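Local coordinates for hypothetical sugar binding protein (Bacteroides thetaiotaomicron, PDB 3SEE) that is of uncharacterised function but has a galactose-binding domain-like fold and probably binds sugars, at residues F98-E104 with G209-S215. Sequence-based numbering, arbitrary orientation. Where two conformers were deposited one is given.
Sequences FYAKAKE and GGVVEIS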
loop_
_atom_site.group_PDB
_atom_site.type_symbol
_atom_site.label_atom_id
_atom_site.label_comp_id
_atom_site.label_asym_id
_atom_site.label_seq_id
_atom_site.Cartn_x
_atom_site.Cartn_y
_atom_site.Cartn_z
ATOM N N PHE A 98 -10.737 2.591 0.690
ATOM C CA PHE A 98 -11.012 1.586 1.712
ATOM C C PHE A 98 -11.460 2.279 2.977
ATOM O O PHE A 98 -11.505 3.494 3.040
ATOM C CB PHE A 98 -9.818 0.655 1.966
ATOM C CG PHE A 98 -8.547 1.351 2.372
ATOM C CD1 PHE A 98 -7.664 1.823 1.411
ATOM C CD2 PHE A 98 -8.210 1.518 3.705
ATOM C CE1 PHE A 98 -6.487 2.458 1.762
ATOM C CE2 PHE A 98 -7.026 2.138 4.054
ATOM C CZ PHE A 98 -6.159 2.604 3.079
ATOM N N TYR A 99 -11.869 1.510 3.966
ATOM C CA TYR A 99 -12.231 2.050 5.259
ATOM C C TYR A 99 -11.212 1.574 6.291
ATOM O O TYR A 99 -10.709 0.443 6.222
ATOM C CB TYR A 99 -13.655 1.641 5.665
ATOM C CG TYR A 99 -14.675 2.424 4.883
ATOM C CD1 TYR A 99 -15.032 2.056 3.606
ATOM C CD2 TYR A 99 -15.226 3.584 5.401
ATOM C CE1 TYR A 99 -15.928 2.853 2.854
ATOM C CE2 TYR A 99 -16.124 4.363 4.685
ATOM C CZ TYR A 99 -16.460 3.991 3.416
ATOM O OH TYR A 99 -17.352 4.769 2.668
ATOM N N ALA A 100 -10.868 2.458 7.215
ATOM C CA ALA A 100 -9.896 2.190 8.244
ATOM C C ALA A 100 -10.399 2.687 9.579
ATOM O O ALA A 100 -11.136 3.655 9.652
ATOM C CB ALA A 100 -8.551 2.858 7.898
ATOM N N LYS A 101 -9.912 2.034 10.623
ATOM C CA LYS A 101 -10.277 2.316 12.017
ATOM C C LYS A 101 -8.986 2.290 12.828
ATOM O O LYS A 101 -8.248 1.316 12.701
ATOM C CB LYS A 101 -11.245 1.200 12.499
ATOM C CG LYS A 101 -12.104 1.533 13.715
ATOM C CD LYS A 101 -13.105 0.415 13.974
ATOM C CE LYS A 101 -13.513 0.328 15.437
ATOM N NZ LYS A 101 -12.481 -0.325 16.279
ATOM N N ALA A 102 -8.738 3.285 13.666
ATOM C CA ALA A 102 -7.523 3.369 14.470
ATOM C C ALA A 102 -7.846 3.368 15.956
ATOM O O ALA A 102 -8.849 3.946 16.377
ATOM C CB ALA A 102 -6.763 4.630 14.149
ATOM N N LYS A 103 -6.952 2.804 16.751
ATOM C CA LYS A 103 -7.136 2.777 18.201
ATOM C C LYS A 103 -6.924 4.169 18.788
ATOM O O LYS A 103 -7.576 4.514 19.783
ATOM C CB LYS A 103 -6.175 1.771 18.826
ATOM C CG LYS A 103 -6.220 1.668 20.334
ATOM C CD LYS A 103 -5.303 0.513 20.797
ATOM C CE LYS A 103 -4.808 0.702 22.222
ATOM N NZ LYS A 103 -3.609 -0.182 22.449
ATOM N N GLU A 104 -6.038 4.957 18.191
ATOM C CA GLU A 104 -5.664 6.295 18.671
ATOM C C GLU A 104 -5.980 7.332 17.580
ATOM O O GLU A 104 -5.577 7.142 16.409
ATOM C CB GLU A 104 -4.153 6.323 18.971
ATOM C CG GLU A 104 -3.671 5.649 20.275
ATOM C CD GLU A 104 -3.336 4.126 20.230
ATOM O OE1 GLU A 104 -2.695 3.540 19.289
ATOM O OE2 GLU A 104 -3.652 3.499 21.261
ATOM N N GLY A 209 3.356 1.572 17.944
ATOM C CA GLY A 209 2.300 1.546 18.938
ATOM C C GLY A 209 0.894 1.661 18.421
ATOM O O GLY A 209 -0.050 1.467 19.198
ATOM N N GLY A 210 0.735 1.942 17.133
ATOM C CA GLY A 210 -0.586 2.139 16.545
ATOM C C GLY A 210 -1.242 0.820 16.203
ATOM O O GLY A 210 -0.566 -0.212 16.064
ATOM N N VAL A 211 -2.558 0.853 16.079
ATOM C CA VAL A 211 -3.329 -0.288 15.663
ATOM C C VAL A 211 -4.341 0.221 14.651
ATOM O O VAL A 211 -5.172 1.090 14.974
ATOM C CB VAL A 211 -4.062 -0.978 16.838
ATOM C CG1 VAL A 211 -4.890 -2.165 16.313
ATOM C CG2 VAL A 211 -3.080 -1.409 17.942
ATOM N N VAL A 212 -4.262 -0.292 13.421
ATOM C CA VAL A 212 -5.149 0.113 12.321
ATOM C C VAL A 212 -5.858 -1.118 11.773
ATOM O O VAL A 212 -5.216 -2.146 11.532
ATOM C CB VAL A 212 -4.344 0.844 11.205
ATOM C CG1 VAL A 212 -5.225 1.226 10.034
ATOM C CG2 VAL A 212 -3.624 2.085 11.766
ATOM N N GLU A 213 -7.154 -1.001 11.562
ATOM C CA GLU A 213 -7.964 -2.042 10.933
ATOM C C GLU A 213 -8.444 -1.553 9.573
ATOM O O GLU A 213 -8.737 -0.369 9.409
ATOM C CB GLU A 213 -9.127 -2.381 11.839
ATOM C CG GLU A 213 -8.688 -2.924 13.178
ATOM C CD GLU A 213 -9.803 -2.907 14.187
ATOM O OE1 GLU A 213 -10.571 -3.872 14.262
ATOM O OE2 GLU A 213 -9.928 -1.891 14.912
ATOM N N ILE A 214 -8.476 -2.476 8.615
ATOM C CA ILE A 214 -8.729 -2.179 7.218
ATOM C C ILE A 214 -9.860 -3.052 6.704
ATOM O O ILE A 214 -9.856 -4.269 6.927
ATOM C CB ILE A 214 -7.450 -2.485 6.395
ATOM C CG1 ILE A 214 -6.340 -1.494 6.751
ATOM C CG2 ILE A 214 -7.727 -2.472 4.881
ATOM C CD1 ILE A 214 -4.989 -2.114 6.750
ATOM N N SER A 215 -10.806 -2.448 5.997
ATOM C CA SER A 215 -11.871 -3.219 5.388
ATOM C C SER A 215 -12.393 -2.566 4.101
ATOM O O SER A 215 -12.194 -1.376 3.895
ATOM C CB SER A 215 -13.020 -3.463 6.377
ATOM O OG SER A 215 -13.896 -4.472 5.887
HETATM O O HOH W 1 -8.157 -0.121 15.623
HETATM O O HOH W 2 -13.015 -3.454 15.352
HETATM O O HOH W 3 -0.803 -0.273 20.988
HETATM O O HOH W 4 -3.732 3.571 16.784
#
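The F98 side chain overlaps I214, with F98 CD2 4.2 Å from I214 CG2. The two lie on neighbouring antiparallel strands in the larger sheet of a galactose-binding domain-like beta-sandwich. A100, A102, V212 and I214 point to the same buried face. There F98, V212 and I214 reach side chains of the facing sheet, V109 and I203 among them. Two hydrogen-bonded pairs fix the register. Y99 N donates a hydrogen bond to S215 O and S215 N donates one to Y99 O, both at 2.9 Å. K101 and E213 repeat the pattern. The other face carries Y99, K101, E213 and S215. K101 NZ forms a salt bridge with E213 OE2 at 3.3 Å, and the S215 hydroxyl bonds to the backbone of N61. Strand 93-102 ends at A102, yet K103 N still reaches V211 O at 3.0 Å. Beyond this bond water takes over. Water 4 accepts from E104 N and V211 N, both at 3.0 Å, and donates to E104 OE1 at 2.7 Å.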